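Local coordinates for flagellar biosynthesis protein flhA (PDB 3MIX) that takes part in exporting flagellar proteins as a membrane component of the flagellar type III secretion system, represented here by its cytosolic domain, at residues A[24-28]-A[94-99]; A[48-54]-A[103-109]; A[56-60]-A[117-121]. All coordinates share one frame; numbering follows the deposited sequence.

Interaction 1 of 3, residues A[24-28]-A[94-99]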
loop_
_atom_site.group_PDB
_atom_site.type_symbol
_atom_site.label_atom_id
_atom_site.label_comp_id
_atom_site.label_asym_id
_atom_site.label_seq_id
_atom_site.Cartn_x
_atom_site.Cartn_y
_atom_site.Cartn_z
ATOM N N ILE A 24 -23.252 -5.187 10.950
ATOM C CA ILE A 24 -23.803 -3.827 10.963
ATOM C C ILE A 24 -24.730 -3.602 9.759
ATOM O O ILE A 24 -25.625 -2.749 9.805
ATOM C CB ILE A 24 -22.682 -2.740 11.024
ATOM C CG1 ILE A 24 -23.192 -1.484 11.748
ATOM C CG2 ILE A 24 -22.106 -2.440 9.632
ATOM C CD1 ILE A 24 -22.488 -0.198 11.357
ATOM N N LEU A 25 -24.491 -4.369 8.690
ATOM C CA LEU A 25 -25.367 -4.415 7.517
ATOM C C LEU A 25 -26.733 -4.969 7.892
ATOM O O LEU A 25 -27.757 -4.533 7.360
ATOM C CB LEU A 25 -24.749 -5.272 6.408
ATOM C CG LEU A 25 -23.768 -4.567 5.471
ATOM C CD1 LEU A 25 -22.963 -5.573 4.673
ATOM C CD2 LEU A 25 -24.502 -3.608 4.548
ATOM N N GLU A 26 -26.723 -5.934 8.812
ATOM C CA GLU A 26 -27.940 -6.478 9.411
ATOM C C GLU A 26 -28.762 -5.360 10.043
ATOM O O GLU A 26 -29.985 -5.300 9.863
ATOM C CB GLU A 26 -27.598 -7.539 10.470
ATOM C CG GLU A 26 -26.718 -8.697 9.981
ATOM C CD GLU A 26 -27.352 -9.502 8.850
ATOM O OE1 GLU A 26 -28.590 -9.708 8.854
ATOM O OE2 GLU A 26 -26.599 -9.938 7.956
ATOM N N GLU A 27 -28.077 -4.473 10.767
ATOM C CA GLU A 27 -28.720 -3.332 11.403
ATOM C C GLU A 27 -29.209 -2.312 10.376
ATOM O O GLU A 27 -30.348 -1.864 10.452
ATOM C CB GLU A 27 -27.785 -2.670 12.418
ATOM C CG GLU A 27 -28.535 -1.888 13.511
ATOM C CD GLU A 27 -27.619 -1.129 14.462
ATOM O OE1 GLU A 27 -26.408 -1.450 14.528
ATOM O OE2 GLU A 27 -28.119 -0.207 15.143
ATOM N N GLU A 28 -28.345 -1.963 9.421
ATOM C CA GLU A 28 -28.692 -1.080 8.296
ATOM C C GLU A 28 -29.970 -1.558 7.586
ATOM O O GLU A 28 -30.877 -0.763 7.330
ATOM C CB GLU A 28 -27.515 -0.991 7.301
ATOM C CG GLU A 28 -27.619 0.104 6.224
ATOM C CD GLU A 28 -26.442 0.091 5.222
ATOM O OE1 GLU A 28 -25.348 -0.415 5.569
ATOM O OE2 GLU A 28 -26.611 0.591 4.082
ATOM N N ARG A 94 -21.424 8.946 3.772
ATOM C CA ARG A 94 -22.756 8.628 4.329
ATOM C C ARG A 94 -22.836 8.857 5.830
ATOM O O ARG A 94 -22.006 8.340 6.584
ATOM C CB ARG A 94 -23.088 7.143 4.158
ATOM C CG ARG A 94 -23.455 6.673 2.786
ATOM C CD ARG A 94 -24.428 5.480 2.856
ATOM N NE ARG A 94 -23.884 4.316 3.569
ATOM C CZ ARG A 94 -24.512 3.656 4.546
ATOM N NH1 ARG A 94 -25.730 4.027 4.950
ATOM N NH2 ARG A 94 -23.920 2.613 5.118
ATOM N N ASP A 95 -23.860 9.578 6.282
ATOM C CA ASP A 95 -24.212 9.515 7.702
ATOM C C ASP A 95 -24.731 8.111 8.002
ATOM O O ASP A 95 -25.399 7.489 7.162
ATOM C CB ASP A 95 -25.223 10.592 8.114
ATOM C CG ASP A 95 -26.410 10.667 7.190
ATOM O OD1 ASP A 95 -26.301 11.340 6.142
ATOM O OD2 ASP A 95 -27.452 10.058 7.516
ATOM N N ASN A 96 -24.369 7.597 9.173
ATOM C CA ASN A 96 -24.823 6.279 9.604
ATOM C C ASN A 96 -25.337 6.287 11.053
ATOM O O ASN A 96 -24.571 6.486 11.999
ATOM C CB ASN A 96 -23.729 5.224 9.386
ATOM C CG ASN A 96 -24.251 3.799 9.523
ATOM O OD1 ASN A 96 -25.378 3.573 9.969
ATOM N ND2 ASN A 96 -23.429 2.832 9.144
ATOM N N ILE A 97 -26.647 6.077 11.197
ATOM C CA ILE A 97 -27.345 6.096 12.495
ATOM C C ILE A 97 -26.926 4.950 13.436
ATOM O O ILE A 97 -27.023 5.076 14.658
ATOM C CB ILE A 97 -28.900 6.103 12.309
ATOM C CG1 ILE A 97 -29.598 6.571 13.589
ATOM C CG2 ILE A 97 -29.417 4.732 11.825
ATOM C CD1 ILE A 97 -31.112 6.662 13.493
ATOM N N ALA A 98 -26.469 3.839 12.861
ATOM C CA ALA A 98 -25.924 2.729 13.639
ATOM C C ALA A 98 -24.687 3.140 14.467
ATOM O O ALA A 98 -24.396 2.538 15.508
ATOM C CB ALA A 98 -25.598 1.560 12.728
ATOM N N LEU A 99 -23.979 4.172 14.017
ATOM C CA LEU A 99 -22.777 4.633 14.704
ATOM C C LEU A 99 -23.104 5.664 15.778
ATOM O O LEU A 99 -24.125 6.359 15.710
ATOM C CB LEU A 99 -21.750 5.212 13.709
ATOM C CG LEU A 99 -21.229 4.381 12.531
ATOM C CD1 LEU A 99 -20.253 5.207 11.705
ATOM C CD2 LEU A 99 -20.590 3.058 12.972
#
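E28 and R94 reach for each other from opposite directions, and their charged ends meet as a salt bridge, OE1 of E28 lying 3.4 Å from NH2 of R94. The two flat groups are inclined by only 26°, and E28 OE2 lies over one face of the guanidinium, 3.7 Å from R94 CZ. This geometry indicates attraction across a face and no hydrogen bond. The extended E28 chain brings its carboxylate across the gap. E28 OE2 is gripped by H45 NE2, and R94 has its stronger polar partner in E52, so the arginine links two carboxylates. A leucine in place of R94 would probably leave E28 and E52 without the positive charge they share and E28 OE2 without the guanidinium face it lies over.

One turn earlier on the helix, I24 makes the apolar half of the contact. With CG1 anti to the backbone N (chi1 -150°), its CD1 reaches A98 CB at 3.8 Å, N96 ND2 at 3.9 Å and L99 CD2 at 4.1 Å. E27 also reaches A98, its OE1 3.6 Å from A98 CB, so a methyl group is met by both an isoleucine and a carboxylate. N96 shapes this loop: its OD1 accepts from A98 N at 3.1 Å, the donor lying 47° out of the carbonyl plane, while its ND2 donates to E52 OE1. The loop at the end of strand 92-95, met here by helix 24-31, is thus an Asx turn started by N96, combined with a type I beta turn from N96 to L99.

Interaction 2 of 3, residues A[48-54]-A[103-109]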
loop_
_atom_site.group_PDB
_atom_site.type_symbol
_atom_site.label_atom_id
_atom_site.label_comp_id
_atom_site.label_asym_id
_atom_site.label_seq_id
_atom_site.Cartn_x
_atom_site.Cartn_y
_atom_site.Cartn_z
ATOM N N PRO A 48 -15.395 1.761 -3.863
ATOM C CA PRO A 48 -13.996 1.562 -3.465
ATOM C C PRO A 48 -13.646 2.156 -2.104
ATOM O O PRO A 48 -12.875 1.536 -1.366
ATOM C CB PRO A 48 -13.176 2.238 -4.582
ATOM C CG PRO A 48 -14.116 2.842 -5.515
ATOM C CD PRO A 48 -15.548 2.642 -5.036
ATOM N N ILE A 49 -14.210 3.322 -1.761
ATOM C CA ILE A 49 -13.901 3.984 -0.500
ATOM C C ILE A 49 -15.142 4.616 0.096
ATOM O O ILE A 49 -15.809 5.424 -0.555
ATOM C CB ILE A 49 -12.842 5.141 -0.637
ATOM C CG1 ILE A 49 -11.602 4.726 -1.447
ATOM C CG2 ILE A 49 -12.456 5.685 0.764
ATOM C CD1 ILE A 49 -10.550 5.874 -1.611
ATOM N N GLU A 50 -15.439 4.257 1.342
ATOM C CA GLU A 50 -16.598 4.777 2.016
ATOM C C GLU A 50 -16.183 5.347 3.351
ATOM O O GLU A 50 -15.505 4.676 4.135
ATOM C CB GLU A 50 -17.637 3.669 2.287
ATOM C CG GLU A 50 -18.135 2.932 1.080
ATOM C CD GLU A 50 -18.987 1.734 1.485
ATOM O OE1 GLU A 50 -20.148 1.955 1.858
ATOM O OE2 GLU A 50 -18.487 0.582 1.448
ATOM N N PHE A 51 -16.628 6.568 3.612
ATOM C CA PHE A 51 -16.455 7.206 4.896
ATOM C C PHE A 51 -17.841 7.422 5.494
ATOM O O PHE A 51 -18.677 8.127 4.916
ATOM C CB PHE A 51 -15.717 8.535 4.741
ATOM C CG PHE A 51 -15.482 9.256 6.036
ATOM C CD1 PHE A 51 -14.389 8.938 6.839
ATOM C CD2 PHE A 51 -16.343 10.254 6.452
ATOM C CE1 PHE A 51 -14.168 9.597 8.029
ATOM C CE2 PHE A 51 -16.123 10.921 7.659
ATOM C CZ PHE A 51 -15.039 10.594 8.438
ATOM N N GLU A 52 -18.059 6.780 6.642
ATOM C CA GLU A 52 -19.315 6.776 7.357
ATOM C C GLU A 52 -19.170 7.405 8.731
ATOM O O GLU A 52 -18.179 7.178 9.430
ATOM C CB GLU A 52 -19.810 5.345 7.524
ATOM C CG GLU A 52 -20.143 4.662 6.209
ATOM C CD GLU A 52 -20.767 3.290 6.399
ATOM O OE1 GLU A 52 -20.963 2.858 7.560
ATOM O OE2 GLU A 52 -21.059 2.631 5.371
ATOM N N PHE A 53 -20.181 8.175 9.120
ATOM C CA PHE A 53 -20.155 8.935 10.370
ATOM C C PHE A 53 -21.519 8.972 11.076
ATOM O O PHE A 53 -22.566 8.865 10.438
ATOM C CB PHE A 53 -19.674 10.363 10.102
ATOM C CG PHE A 53 -20.439 11.059 9.009
ATOM C CD1 PHE A 53 -20.129 10.826 7.660
ATOM C CD2 PHE A 53 -21.470 11.937 9.316
ATOM C CE1 PHE A 53 -20.839 11.461 6.650
ATOM C CE2 PHE A 53 -22.191 12.574 8.314
ATOM C CZ PHE A 53 -21.871 12.340 6.973
ATOM N N GLY A 54 -21.489 9.127 12.397
ATOM C CA GLY A 54 -22.701 9.352 13.181
ATOM C C GLY A 54 -23.154 10.795 13.021
ATOM O O GLY A 54 -22.455 11.611 12.399
ATOM N N GLU A 103 -18.889 9.112 16.157
ATOM C CA GLU A 103 -18.142 8.030 15.517
ATOM C C GLU A 103 -17.992 8.180 14.004
ATOM O O GLU A 103 -18.952 8.515 13.308
ATOM C CB GLU A 103 -18.790 6.679 15.818
ATOM C CG GLU A 103 -17.790 5.576 16.079
ATOM C CD GLU A 103 -17.359 5.520 17.541
ATOM O OE1 GLU A 103 -16.616 6.427 17.988
ATOM O OE2 GLU A 103 -17.765 4.562 18.242
ATOM N N TYR A 104 -16.784 7.928 13.507
ATOM C CA TYR A 104 -16.589 7.755 12.078
ATOM C C TYR A 104 -15.995 6.392 11.773
ATOM O O TYR A 104 -15.358 5.770 12.628
ATOM C CB TYR A 104 -15.735 8.875 11.470
ATOM C CG TYR A 104 -14.283 8.851 11.884
ATOM C CD1 TYR A 104 -13.360 8.043 11.211
ATOM C CD2 TYR A 104 -13.825 9.646 12.935
ATOM C CE1 TYR A 104 -12.022 8.018 11.584
ATOM C CE2 TYR A 104 -12.489 9.632 13.317
ATOM C CZ TYR A 104 -11.590 8.813 12.629
ATOM O OH TYR A 104 -10.267 8.786 12.991
ATOM N N ARG A 105 -16.195 5.960 10.536
ATOM C CA ARG A 105 -15.748 4.665 10.057
ATOM C C ARG A 105 -15.264 4.777 8.600
ATOM O O ARG A 105 -15.876 5.477 7.794
ATOM C CB ARG A 105 -16.920 3.704 10.148
ATOM C CG ARG A 105 -16.572 2.251 10.105
ATOM C CD ARG A 105 -17.848 1.432 10.227
ATOM N NE ARG A 105 -17.703 0.106 9.629
ATOM C CZ ARG A 105 -18.707 -0.595 9.102
ATOM N NH1 ARG A 105 -19.939 -0.086 9.069
ATOM N NH2 ARG A 105 -18.475 -1.802 8.586
ATOM N N LEU A 106 -14.159 4.107 8.272
ATOM C CA LEU A 106 -13.640 4.075 6.898
ATOM C C LEU A 106 -13.617 2.662 6.340
ATOM O O LEU A 106 -13.122 1.735 6.981
ATOM C CB LEU A 106 -12.235 4.687 6.803
ATOM C CG LEU A 106 -11.691 4.865 5.369
ATOM C CD1 LEU A 106 -12.342 6.064 4.644
ATOM C CD2 LEU A 106 -10.191 5.002 5.369
ATOM N N LYS A 107 -14.154 2.508 5.141
ATOM C CA LYS A 107 -14.155 1.222 4.460
ATOM C C LYS A 107 -13.422 1.346 3.145
ATOM O O LYS A 107 -13.504 2.371 2.477
ATOM C CB LYS A 107 -15.583 0.718 4.227
ATOM C CG LYS A 107 -16.438 0.705 5.499
ATOM C CD LYS A 107 -17.927 0.408 5.231
ATOM C CE LYS A 107 -18.163 -1.077 4.918
ATOM N NZ LYS A 107 -19.542 -1.537 5.293
ATOM N N ILE A 108 -12.685 0.304 2.792
ATOM C CA ILE A 108 -12.008 0.242 1.510
ATOM C C ILE A 108 -12.370 -1.062 0.820
ATOM O O ILE A 108 -12.117 -2.142 1.339
ATOM C CB ILE A 108 -10.463 0.429 1.659
ATOM C CG1 ILE A 108 -10.143 1.914 1.942
ATOM C CG2 ILE A 108 -9.719 -0.091 0.401
ATOM C CD1 ILE A 108 -8.724 2.183 2.357
ATOM N N LYS A 109 -13.000 -0.955 -0.337
ATOM C CA LYS A 109 -13.320 -2.127 -1.140
ATOM C C LYS A 109 -14.230 -3.067 -0.330
ATOM O O LYS A 109 -14.099 -4.289 -0.395
ATOM C CB LYS A 109 -12.017 -2.825 -1.559
ATOM C CG LYS A 109 -11.832 -3.042 -3.051
ATOM C CD LYS A 109 -11.627 -1.745 -3.834
ATOM C CE LYS A 109 -11.541 -2.051 -5.346
ATOM N NZ LYS A 109 -11.185 -0.855 -6.227
#
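F51 and Y104 sit on one face of two antiparallel strands whose directions differ by 165°. The phenylalanine can be followed outward. Its CB lies 4.2 Å from L106 CD1; CG is anti to the backbone N (chi1 -179°), which sends the ring over the neighbouring strand. CD1 passes R105 O at 3.9 Å and has L106 CD1 near the ring plane, at the edge. CE1 approaches Y104 CD1 at 3.6 Å, and CZ ends 3.6 Å from Y104 CB. The planes of the F51 and Y104 rings are only 23° apart, but the rings are slid past each other and barely overlap. V174 and I178 of helix 170-189 also touch F51.

The face bearing E50, E52, R105 and K107 is charged. E52 OE1 lies 3.5 Å from R105 NH1 in a salt bridge, the planes perpendicular, although R94 is the stronger partner of E52 and E112 that of R105. K107 CD rests 4.0 Å above the centre of the R105 guanidinium.

Paired backbone bonds at E50/K107 and E52/R105 alternate with non-hydrogen-bonded pairs, the signature of an antiparallel ladder, here joining the two central strands of a mixed four-stranded sheet with a helix packed on its apolar face.

Interaction 3 of 3, residues A[56-60]-A[117-121]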
loop_
_atom_site.group_PDB
_atom_site.type_symbol
_atom_site.label_atom_id
_atom_site.label_comp_id
_atom_site.label_asym_id
_atom_site.label_seq_id
_atom_site.Cartn_x
_atom_site.Cartn_y
_atom_site.Cartn_z
ATOM N N GLY A 56 -23.410 13.345 14.981
ATOM C CA GLY A 56 -22.543 14.372 15.555
ATOM C C GLY A 56 -21.488 14.899 14.594
ATOM O O GLY A 56 -20.984 16.008 14.770
ATOM N N LEU A 57 -21.151 14.111 13.572
ATOM C CA LEU A 57 -20.097 14.496 12.636
ATOM C C LEU A 57 -20.634 15.137 11.346
ATOM O O LEU A 57 -19.907 15.277 10.365
ATOM C CB LEU A 57 -19.162 13.305 12.344
ATOM C CG LEU A 57 -18.542 12.586 13.559
ATOM C CD1 LEU A 57 -17.442 11.634 13.119
ATOM C CD2 LEU A 57 -18.001 13.558 14.611
ATOM N N ILE A 58 -21.907 15.532 11.369
ATOM C CA ILE A 58 -22.542 16.220 10.237
ATOM C C ILE A 58 -21.920 17.600 9.920
ATOM O O ILE A 58 -21.737 17.917 8.744
ATOM C CB ILE A 58 -24.097 16.303 10.392
ATOM C CG1 ILE A 58 -24.723 14.937 10.088
ATOM C CG2 ILE A 58 -24.697 17.373 9.476
ATOM C CD1 ILE A 58 -26.225 14.845 10.305
ATOM N N PRO A 59 -21.584 18.411 10.952
ATOM C CA PRO A 59 -20.988 19.726 10.655
ATOM C C PRO A 59 -19.720 19.680 9.790
ATOM O O PRO A 59 -19.578 20.503 8.884
ATOM C CB PRO A 59 -20.673 20.296 12.046
ATOM C CG PRO A 59 -21.659 19.650 12.938
ATOM C CD PRO A 59 -21.812 18.247 12.402
ATOM N N LEU A 60 -18.818 18.735 10.053
ATOM C CA LEU A 60 -17.613 18.624 9.222
ATOM C C LEU A 60 -17.889 18.062 7.831
ATOM O O LEU A 60 -17.211 18.423 6.880
ATOM C CB LEU A 60 -16.468 17.871 9.912
ATOM C CG LEU A 60 -16.423 16.351 10.015
ATOM C CD1 LEU A 60 -15.039 15.856 9.673
ATOM C CD2 LEU A 60 -16.798 15.941 11.417
ATOM N N GLU A 117 -13.401 8.452 16.605
ATOM C CA GLU A 117 -14.342 9.366 17.235
ATOM C C GLU A 117 -13.771 10.779 17.225
ATOM O O GLU A 117 -12.577 10.982 17.447
ATOM C CB GLU A 117 -14.670 8.914 18.667
ATOM C CG GLU A 117 -13.479 8.861 19.651
ATOM C CD GLU A 117 -12.385 7.860 19.256
ATOM O OE1 GLU A 117 -12.710 6.802 18.664
ATOM O OE2 GLU A 117 -11.194 8.130 19.541
ATOM N N LEU A 118 -14.627 11.753 16.951
ATOM C CA LEU A 118 -14.206 13.144 16.940
ATOM C C LEU A 118 -15.089 14.022 17.819
ATOM O O LEU A 118 -16.302 13.827 17.905
ATOM C CB LEU A 118 -14.172 13.692 15.513
ATOM C CG LEU A 118 -13.158 13.125 14.510
ATOM C CD1 LEU A 118 -13.467 13.664 13.119
ATOM C CD2 LEU A 118 -11.707 13.426 14.898
ATOM N N LEU A 119 -14.453 14.980 18.480
ATOM C CA LEU A 119 -15.149 16.007 19.239
ATOM C C LEU A 119 -14.863 17.333 18.541
ATOM O O LEU A 119 -13.816 17.948 18.756
ATOM C CB LEU A 119 -14.662 16.017 20.689
ATOM C CG LEU A 119 -14.951 14.771 21.538
ATOM C CD1 LEU A 119 -14.081 14.752 22.789
ATOM C CD2 LEU A 119 -16.428 14.681 21.913
ATOM N N LEU A 120 -15.800 17.751 17.690
ATOM C CA LEU A 120 -15.594 18.850 16.739
ATOM C C LEU A 120 -15.219 20.170 17.403
ATOM O O LEU A 120 -14.450 20.958 16.845
ATOM C CB LEU A 120 -16.836 19.059 15.864
ATOM C CG LEU A 120 -17.729 17.872 15.489
ATOM C CD1 LEU A 120 -18.871 17.729 16.514
ATOM C CD2 LEU A 120 -18.282 18.059 14.091
ATOM N N ASP A 121 -15.763 20.398 18.595
ATOM C CA ASP A 121 -15.521 21.627 19.341
ATOM C C ASP A 121 -14.209 21.554 20.133
ATOM O O ASP A 121 -13.903 22.455 20.913
ATOM C CB ASP A 121 -16.702 21.920 20.279
ATOM C CG ASP A 121 -18.053 21.541 19.669
ATOM O OD1 ASP A 121 -18.256 20.351 19.341
ATOM O OD2 ASP A 121 -18.917 22.436 19.528
#
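L120 and L60 meet through their CD2 methyls at 3.7 Å, in the closest side-chain pairing between these segments, and L120 does most of the packing. Its CD2 is also 3.9 Å from CB of P59, and the pyrrolidine atoms CG and CD of P59 lie equally near, so one methyl rests against the flank of the proline ring. The L120 side chain crosses both P59 and L60 at about a right angle. Its other branch, CD1, is modelled beside G56 O, but that approach is unusually short and the L120 torsions lie off the usual staggered values, so the exact placing of this branch is doubtful.

L57 and L118 are in ordinary contact, also crossing at about a right angle, with L57 CD2 3.9 Å from L118 CB and 3.7 Å from L118 O. The looser part lies between these two pairings: L60 CD1 and L118 CD1 are 4.4 Å apart, as are L57 CD2 and L120 CG, so those pairs barely touch. Burial follows a different line. L120 is partly exposed and packs with the partly exposed G56 and P59 at the outer margin, yet it also reaches the buried L60. L57 and L118 are buried, both against Y104, and L118 is further covered by P170, V173 and V174 at the start of helix 170-189.

With no hydrogen bond or charge pair between the segments, the association of the start of helix 58-62 with the loop after strand 111-117 is consistent with apolar packing of leucine and proline carbons, and nothing directional fixes it.

The first segments of the three contacts (24-28, 48-54, 56-60) all precede the second ones (94-99, 103-109, 117-121), and in the same order, so every pair of contacts crosses along the chain. Interaction 2 is the middle piece, in the two central strands of the sheet. Interaction 1 lies about 11 Å from it, centre to centre, joined through strand 92-95: R94 NH2 is 2.9 Å from E52 OE2. Interaction 3 lies about 15 Å from interaction 2, centre to centre, at the E103-Y104 end of strand 103-108, where L57 CD1 is 3.6 Å from Y104 CB. Interactions 1 and 3, with centres about 17 Å apart, do not touch. All three lie in or beside the four-stranded sheet in the N-terminal part of the modelled chain.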